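Local coordinates for protein polysaccharide Lyase Family 6 (Bacteroides cellulosilyticus, PDB 6QPS) that probably cleaves the mannuronic acid stretches of alginate by beta-elimination, as a calcium-binding polysaccharide lyase of a human gut bacterium, at residues R165-N173 with G449-N459; V317-P325 with E334-E343. All blocks are in the same frame, centred on the assembly; numbering follows the deposited sequence. Where two conformers were deposited one is given.

Interaction 1 (R165-N173 with G449-N459); sequences RIDHCYFAN and GPTWHKALKEN
His168 and Gly449 bring the two backbones closest, CA to CA 4.0 Å, where the corner between strands 165-167 and 170-172 meets the turn leading into helix 454-459, whose axis runs at 84° to strand 170-172. His168 O sits beside the ring of Pro450, whose nitrogen has no hydrogen to offer it. Within the corner, His168 ND1 bonds Asp167 OD2 in its ring plane at 2.7 Å. Tyr170 supplies most of what 165-173 buries here. A chi1 of 179° swings its ring opposite the backbone nitrogen and out over the helix start: Tyr170 CB rests on Pro450 CD at 3.6 Å, and CD2 of His453, the N-cap residue, lies over a ring face, 3.6 Å from Tyr170 CD1. Leu456 CB packs against Tyr170 CD2 at 3.9 Å, and Ala455 CB approaches the phenol end. There Tyr170 OH donates to Asn459 OD1, which lies in the plane of the ring at 2.7 Å; the hydroxyl is tilted 32° from the amide carbonyl plane. A phenylalanine here would probably leave Asn459 OD1 without its phenol donor and its amide freer to turn. Ring packing and hydroxyl bond together thus join the C-terminal helix to the outside of the beta-helix.

Interaction 2 (V317-P325 with E334-E343); sequences VRVGVYERP and EPLTSYHRVE
The guanidinium of Arg318 lies flat over the centre of the Tyr339 ring, a cation-pi stack with centres 3.6 Å apart and planes at 6°; water 2 sits at the guanidinium edge, and Arg318 NH1 bonds the carbonyls of Val319 and Arg363. Arg270 also makes a cation-pi contact with Tyr339. The Tyr322 ring is sandwiched: Glu334 CA stands over one face, 3.8 Å from the centroid, Val321 CG1 covers the opposite face, and Ser338 CB and water 5 meet the edge. Glu323, bent at chi2 (-74°), meets Arg341 side-on, with OE1 2.8 Å from NE and OE2 2.8 Å from NH2, both bonds nearly straight and within the guanidinium plane, though the carboxylate is turned 21° from it. This pairing probably offsets nearby Glu343, which shares water 3 with Glu323 and pairs with Arg369. Tyr339 O accepts from Val321 N at 2.8 Å and Tyr322 N at 3.1 Å, while Arg341 N returns a 3.0 Å bond to Tyr322 O. The segments are arms of the excursion between strands 313-318 and 345-353. At its base Val317 CG1 packs on Val342 CG1, and the backbones of Val317 and Arg318 bond strands 357-361 and 291-295 of neighbouring coils.

Interactions 1 and 2 lie on opposite sides of the chain's centre, their own centres about 37 Å apart and their nearest atoms about 25 Å apart, so neither touches the other. Both are built on the right-handed parallel beta-helix expected of this lyase family: 165-173 with 449-459 lays a C-terminal helix along its outside, whereas 317-325 with 334-343 braces a protruding loop. Interaction 2 is near the metal. The side chain of Tyr339 is about 9 Å from the calcium ion held by Asn210, Glu213, Glu242 and Glu244, consistent with that loop bordering the substrate cleft. Interaction 1 lies away from this site and is structural packing.

Interaction 1 (R165-N173 with G449-N459)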
# COMPACT_ATOMS: atom_id res chain seq x y z
N ARG A 165 4.40 13.71 -1.93
CA ARG A 165 3.60 12.98 -2.91
C ARG A 165 4.47 12.06 -3.75
O ARG A 165 5.53 12.46 -4.25
CB ARG A 165 2.83 13.96 -3.83
CG ARG A 165 1.90 13.28 -4.86
CD ARG A 165 1.06 14.34 -5.60
NE ARG A 165 0.23 13.68 -6.60
CZ ARG A 165 -0.13 14.19 -7.77
NH1 ARG A 165 0.23 15.42 -8.09
NH2 ARG A 165 -0.81 13.44 -8.63
N ILE A 166 4.02 10.82 -3.90
CA ILE A 166 4.58 9.84 -4.83
C ILE A 166 3.48 9.50 -5.83
O ILE A 166 2.44 8.95 -5.44
CB ILE A 166 5.01 8.55 -4.10
CG1 ILE A 166 5.92 8.85 -2.89
CG2 ILE A 166 5.67 7.57 -5.07
CD1 ILE A 166 7.23 9.48 -3.22
N ASP A 167 3.69 9.78 -7.11
CA ASP A 167 2.62 9.58 -8.08
C ASP A 167 3.13 9.21 -9.48
O ASP A 167 4.20 9.63 -9.92
CB ASP A 167 1.68 10.81 -8.17
CG ASP A 167 2.38 12.02 -8.81
OD1 ASP A 167 3.09 12.74 -8.08
OD2 ASP A 167 2.27 12.23 -10.05
N HIS A 168 2.30 8.44 -10.18
CA HIS A 168 2.59 8.07 -11.57
C HIS A 168 3.95 7.40 -11.71
O HIS A 168 4.60 7.50 -12.75
CB HIS A 168 2.43 9.26 -12.52
CG HIS A 168 1.03 9.82 -12.54
ND1 HIS A 168 0.64 10.86 -11.73
CD2 HIS A 168 -0.06 9.47 -13.27
CE1 HIS A 168 -0.63 11.13 -11.96
NE2 HIS A 168 -1.08 10.31 -12.89
N CYS A 169 4.35 6.62 -10.71
CA CYS A 169 5.61 5.87 -10.73
C CYS A 169 5.35 4.38 -10.96
O CYS A 169 4.22 3.90 -10.84
CB CYS A 169 6.36 6.06 -9.41
SG CYS A 169 7.03 7.73 -9.12
N TYR A 170 6.41 3.66 -11.31
CA TYR A 170 6.39 2.20 -11.49
C TYR A 170 7.48 1.61 -10.61
O TYR A 170 8.65 2.02 -10.73
CB TYR A 170 6.66 1.85 -12.95
CG TYR A 170 6.70 0.38 -13.32
CD1 TYR A 170 7.89 -0.31 -13.34
CD2 TYR A 170 5.55 -0.30 -13.68
CE1 TYR A 170 7.95 -1.66 -13.72
CE2 TYR A 170 5.59 -1.64 -14.05
CZ TYR A 170 6.80 -2.31 -14.06
OH TYR A 170 6.82 -3.66 -14.43
N PHE A 171 7.11 0.68 -9.73
CA PHE A 171 8.06 0.06 -8.82
C PHE A 171 7.91 -1.45 -8.95
O PHE A 171 6.83 -1.98 -8.67
CB PHE A 171 7.76 0.43 -7.36
CG PHE A 171 7.65 1.91 -7.07
CD1 PHE A 171 6.42 2.52 -6.93
CD2 PHE A 171 8.78 2.67 -6.89
CE1 PHE A 171 6.33 3.87 -6.62
CE2 PHE A 171 8.69 4.04 -6.59
CZ PHE A 171 7.46 4.62 -6.44
N ALA A 172 8.97 -2.14 -9.37
CA ALA A 172 8.83 -3.58 -9.59
C ALA A 172 10.13 -4.34 -9.39
O ALA A 172 11.23 -3.79 -9.47
CB ALA A 172 8.30 -3.88 -11.00
N ASN A 173 9.98 -5.64 -9.15
CA ASN A 173 11.08 -6.61 -9.12
C ASN A 173 12.06 -6.38 -7.98
O ASN A 173 13.27 -6.52 -8.14
CB ASN A 173 11.76 -6.69 -10.48
CG ASN A 173 10.77 -7.05 -11.57
OD1 ASN A 173 10.13 -8.09 -11.49
ND2 ASN A 173 10.58 -6.17 -12.54
N GLY A 449 0.94 5.13 -13.67
CA GLY A 449 2.32 4.89 -14.01
C GLY A 449 2.93 5.86 -14.99
O GLY A 449 2.26 6.76 -15.51
N PRO A 450 4.23 5.68 -15.27
CA PRO A 450 4.92 6.49 -16.29
C PRO A 450 4.77 5.92 -17.70
O PRO A 450 5.20 4.79 -17.96
CB PRO A 450 6.39 6.45 -15.84
CG PRO A 450 6.50 5.12 -15.08
CD PRO A 450 5.13 4.74 -14.56
N THR A 451 4.22 6.73 -18.61
CA THR A 451 3.87 6.29 -19.96
C THR A 451 5.09 5.90 -20.80
O THR A 451 4.94 5.18 -21.80
CB THR A 451 3.14 7.43 -20.69
OG1 THR A 451 4.01 8.58 -20.79
CG2 THR A 451 1.87 7.84 -19.96
N TRP A 452 6.28 6.36 -20.43
CA TRP A 452 7.47 6.11 -21.23
C TRP A 452 8.13 4.77 -20.94
O TRP A 452 9.05 4.39 -21.67
CB TRP A 452 8.48 7.23 -21.01
CG TRP A 452 8.82 7.57 -19.56
CD1 TRP A 452 8.35 8.64 -18.84
CD2 TRP A 452 9.74 6.88 -18.70
NE1 TRP A 452 8.91 8.63 -17.58
CE2 TRP A 452 9.78 7.58 -17.48
CE3 TRP A 452 10.55 5.75 -18.85
CZ2 TRP A 452 10.59 7.18 -16.42
CZ3 TRP A 452 11.34 5.35 -17.79
CH2 TRP A 452 11.36 6.07 -16.60
N HIS A 453 7.68 4.05 -19.92
CA HIS A 453 8.31 2.80 -19.52
C HIS A 453 7.56 1.64 -20.18
O HIS A 453 6.38 1.40 -19.87
CB HIS A 453 8.30 2.66 -17.99
CG HIS A 453 9.19 1.57 -17.48
ND1 HIS A 453 10.53 1.49 -17.79
CD2 HIS A 453 8.94 0.52 -16.66
CE1 HIS A 453 11.06 0.44 -17.20
NE2 HIS A 453 10.12 -0.17 -16.51
N LYS A 454 8.25 0.90 -21.04
CA LYS A 454 7.55 -0.14 -21.80
C LYS A 454 6.93 -1.19 -20.88
O LYS A 454 5.83 -1.69 -21.15
CB LYS A 454 8.48 -0.77 -22.84
CG LYS A 454 7.78 -1.77 -23.73
CD LYS A 454 8.73 -2.38 -24.77
CE LYS A 454 10.00 -2.89 -24.14
NZ LYS A 454 10.07 -4.41 -24.11
N ALA A 455 7.61 -1.57 -19.80
CA ALA A 455 7.06 -2.60 -18.93
C ALA A 455 5.78 -2.13 -18.25
O ALA A 455 4.91 -2.95 -17.94
CB ALA A 455 8.08 -3.05 -17.90
N LEU A 456 5.64 -0.83 -17.96
CA LEU A 456 4.36 -0.33 -17.47
C LEU A 456 3.26 -0.56 -18.50
O LEU A 456 2.18 -1.08 -18.18
CB LEU A 456 4.47 1.16 -17.16
CG LEU A 456 3.25 1.99 -16.72
CD1 LEU A 456 2.30 2.33 -17.86
CD2 LEU A 456 2.51 1.29 -15.58
N LYS A 457 3.53 -0.21 -19.76
CA LYS A 457 2.51 -0.37 -20.79
C LYS A 457 2.17 -1.83 -21.01
O LYS A 457 1.00 -2.17 -21.21
CB LYS A 457 2.97 0.28 -22.10
CG LYS A 457 3.09 1.80 -21.99
CD LYS A 457 3.47 2.45 -23.30
CE LYS A 457 4.97 2.32 -23.57
NZ LYS A 457 5.56 3.58 -24.10
N GLU A 458 3.18 -2.70 -20.98
CA GLU A 458 2.95 -4.12 -21.16
C GLU A 458 2.11 -4.70 -20.02
O GLU A 458 1.17 -5.47 -20.25
CB GLU A 458 4.30 -4.86 -21.28
CG GLU A 458 5.07 -4.54 -22.54
CD GLU A 458 6.51 -5.02 -22.52
OE1 GLU A 458 6.96 -5.56 -21.49
OE2 GLU A 458 7.20 -4.84 -23.56
N ASN A 459 2.44 -4.34 -18.77
CA ASN A 459 1.70 -4.87 -17.62
C ASN A 459 0.26 -4.35 -17.60
O ASN A 459 -0.67 -5.08 -17.23
CB ASN A 459 2.34 -4.49 -16.27
CG ASN A 459 3.70 -5.14 -15.99
OD1 ASN A 459 4.39 -4.73 -15.03
ND2 ASN A 459 4.08 -6.13 -16.78

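Interaction 2 (V317-P325 with E334-E343)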
# COMPACT_ATOMS: atom_id res chain seq x y z
N VAL A 317 -12.07 -10.96 10.19
CA VAL A 317 -12.26 -10.14 11.39
C VAL A 317 -11.70 -10.93 12.58
O VAL A 317 -12.25 -11.97 12.95
CB VAL A 317 -13.72 -9.72 11.60
CG1 VAL A 317 -13.83 -8.82 12.86
CG2 VAL A 317 -14.26 -8.98 10.38
N ARG A 318 -10.62 -10.44 13.17
CA ARG A 318 -9.83 -11.21 14.12
C ARG A 318 -10.22 -10.91 15.57
O ARG A 318 -10.64 -9.79 15.90
CB ARG A 318 -8.36 -10.86 13.94
CG ARG A 318 -7.38 -11.92 14.48
CD ARG A 318 -5.96 -11.38 14.63
NE ARG A 318 -4.97 -12.40 15.01
CZ ARG A 318 -4.74 -12.81 16.25
NH1 ARG A 318 -5.42 -12.31 17.28
NH2 ARG A 318 -3.82 -13.74 16.47
N VAL A 319 -10.05 -11.90 16.44
CA VAL A 319 -10.05 -11.62 17.88
C VAL A 319 -8.81 -10.81 18.22
O VAL A 319 -7.82 -10.78 17.48
CB VAL A 319 -10.11 -12.90 18.73
CG1 VAL A 319 -11.36 -13.70 18.44
CG2 VAL A 319 -8.84 -13.76 18.54
N GLY A 320 -8.86 -10.13 19.37
CA GLY A 320 -7.69 -9.45 19.89
C GLY A 320 -7.15 -10.08 21.14
O GLY A 320 -7.83 -10.87 21.80
N VAL A 321 -5.91 -9.73 21.48
CA VAL A 321 -5.28 -10.13 22.72
C VAL A 321 -5.45 -9.06 23.78
O VAL A 321 -5.62 -9.39 24.96
CB VAL A 321 -3.78 -10.45 22.47
CG1 VAL A 321 -3.08 -10.81 23.77
CG2 VAL A 321 -3.62 -11.57 21.43
N TYR A 322 -5.37 -7.79 23.39
CA TYR A 322 -5.45 -6.68 24.33
C TYR A 322 -6.50 -5.68 23.88
O TYR A 322 -6.90 -5.63 22.72
CB TYR A 322 -4.10 -5.94 24.47
CG TYR A 322 -2.99 -6.84 24.93
CD1 TYR A 322 -2.95 -7.31 26.23
CD2 TYR A 322 -1.98 -7.25 24.06
CE1 TYR A 322 -1.96 -8.15 26.65
CE2 TYR A 322 -0.97 -8.10 24.48
CZ TYR A 322 -0.97 -8.54 25.77
OH TYR A 322 0.03 -9.39 26.21
N GLU A 323 -6.93 -4.85 24.84
CA GLU A 323 -7.72 -3.69 24.48
C GLU A 323 -6.82 -2.62 23.87
O GLU A 323 -5.60 -2.63 24.04
CB GLU A 323 -8.40 -3.09 25.72
CG GLU A 323 -9.15 -4.08 26.61
CD GLU A 323 -10.47 -4.56 26.01
OE1 GLU A 323 -10.84 -4.16 24.89
OE2 GLU A 323 -11.14 -5.37 26.69
N ARG A 324 -7.42 -1.66 23.18
CA ARG A 324 -6.68 -0.48 22.76
C ARG A 324 -6.03 0.17 23.98
O ARG A 324 -6.72 0.39 24.99
CB ARG A 324 -7.64 0.51 22.11
CG ARG A 324 -7.10 1.89 21.90
CD ARG A 324 -8.07 2.73 21.04
NE ARG A 324 -7.67 4.12 20.98
CZ ARG A 324 -8.44 5.10 20.51
NH1 ARG A 324 -9.66 4.81 20.07
NH2 ARG A 324 -7.98 6.35 20.51
N PRO A 325 -4.75 0.51 23.92
CA PRO A 325 -4.08 1.07 25.10
C PRO A 325 -4.56 2.48 25.42
O PRO A 325 -5.03 3.22 24.54
CB PRO A 325 -2.60 1.08 24.71
CG PRO A 325 -2.63 1.19 23.18
CD PRO A 325 -3.83 0.33 22.78
N GLU A 334 1.63 -5.04 27.67
CA GLU A 334 0.64 -5.18 26.60
C GLU A 334 1.28 -4.59 25.34
O GLU A 334 1.05 -3.42 25.00
CB GLU A 334 -0.66 -4.47 26.99
CG GLU A 334 -1.17 -4.93 28.37
CD GLU A 334 -2.58 -4.48 28.69
OE1 GLU A 334 -3.31 -3.96 27.82
OE2 GLU A 334 -2.99 -4.67 29.87
N PRO A 335 2.08 -5.37 24.64
CA PRO A 335 2.90 -4.80 23.55
C PRO A 335 2.08 -4.32 22.36
O PRO A 335 1.11 -4.96 21.95
CB PRO A 335 3.81 -5.96 23.14
CG PRO A 335 3.80 -6.92 24.30
CD PRO A 335 2.47 -6.76 24.97
N LEU A 336 2.52 -3.20 21.78
CA LEU A 336 1.91 -2.67 20.57
C LEU A 336 2.06 -3.61 19.37
O LEU A 336 1.32 -3.47 18.40
CB LEU A 336 2.50 -1.29 20.28
CG LEU A 336 2.17 -0.23 21.33
CD1 LEU A 336 2.90 1.08 20.99
CD2 LEU A 336 0.67 -0.03 21.44
N THR A 337 3.01 -4.54 19.42
CA THR A 337 3.19 -5.52 18.35
C THR A 337 2.18 -6.65 18.39
O THR A 337 2.19 -7.48 17.47
CB THR A 337 4.59 -6.14 18.49
OG1 THR A 337 4.76 -6.63 19.82
CG2 THR A 337 5.67 -5.11 18.24
N SER A 338 1.31 -6.72 19.41
CA SER A 338 0.30 -7.76 19.52
C SER A 338 -0.92 -7.42 18.67
O SER A 338 -0.78 -6.79 17.61
CB SER A 338 -0.03 -7.99 21.01
OG SER A 338 -0.89 -9.10 21.16
N TYR A 339 -2.10 -7.91 19.07
CA TYR A 339 -3.35 -7.73 18.33
C TYR A 339 -4.37 -7.09 19.27
O TYR A 339 -4.50 -7.52 20.42
CB TYR A 339 -3.90 -9.09 17.83
CG TYR A 339 -2.98 -9.77 16.84
CD1 TYR A 339 -1.96 -10.62 17.27
CD2 TYR A 339 -3.13 -9.56 15.48
CE1 TYR A 339 -1.10 -11.22 16.36
CE2 TYR A 339 -2.26 -10.15 14.56
CZ TYR A 339 -1.27 -10.99 15.01
OH TYR A 339 -0.41 -11.59 14.11
N HIS A 340 -5.08 -6.08 18.77
CA HIS A 340 -5.99 -5.29 19.58
C HIS A 340 -7.43 -5.48 19.13
O HIS A 340 -7.72 -5.63 17.93
CB HIS A 340 -5.54 -3.83 19.59
CG HIS A 340 -4.18 -3.66 20.18
ND1 HIS A 340 -3.03 -3.88 19.45
CD2 HIS A 340 -3.78 -3.35 21.44
CE1 HIS A 340 -1.98 -3.67 20.23
NE2 HIS A 340 -2.41 -3.37 21.44
N ARG A 341 -8.34 -5.49 20.12
CA ARG A 341 -9.74 -5.82 19.87
C ARG A 341 -10.35 -5.05 18.69
O ARG A 341 -10.16 -3.84 18.53
CB ARG A 341 -10.57 -5.53 21.13
CG ARG A 341 -11.99 -6.08 21.06
CD ARG A 341 -12.92 -5.47 22.13
NE ARG A 341 -12.64 -5.87 23.50
CZ ARG A 341 -13.20 -6.90 24.14
NH1 ARG A 341 -14.05 -7.70 23.52
NH2 ARG A 341 -12.90 -7.13 25.40
N VAL A 342 -11.11 -5.77 17.87
CA VAL A 342 -11.92 -5.14 16.85
C VAL A 342 -13.18 -4.58 17.50
O VAL A 342 -13.96 -5.33 18.09
CB VAL A 342 -12.27 -6.12 15.72
CG1 VAL A 342 -13.27 -5.48 14.76
CG2 VAL A 342 -11.01 -6.59 14.98
N GLU A 343 -13.40 -3.28 17.37
CA GLU A 343 -14.68 -2.72 17.81
C GLU A 343 -15.04 -1.53 16.93
O GLU A 343 -14.16 -0.84 16.40
CB GLU A 343 -14.82 -2.37 19.31
CG GLU A 343 -13.63 -1.90 20.02
CD GLU A 343 -13.87 -1.79 21.54
OE1 GLU A 343 -15.02 -1.72 22.00
OE2 GLU A 343 -12.88 -1.78 22.30
O HOH W 1 -11.69 -8.55 18.22
O HOH W 2 -2.60 -14.11 13.59
O HOH W 3 -10.33 -2.21 22.86
O HOH W 4 -3.37 -2.28 25.64
O HOH W 5 -5.81 -5.00 27.57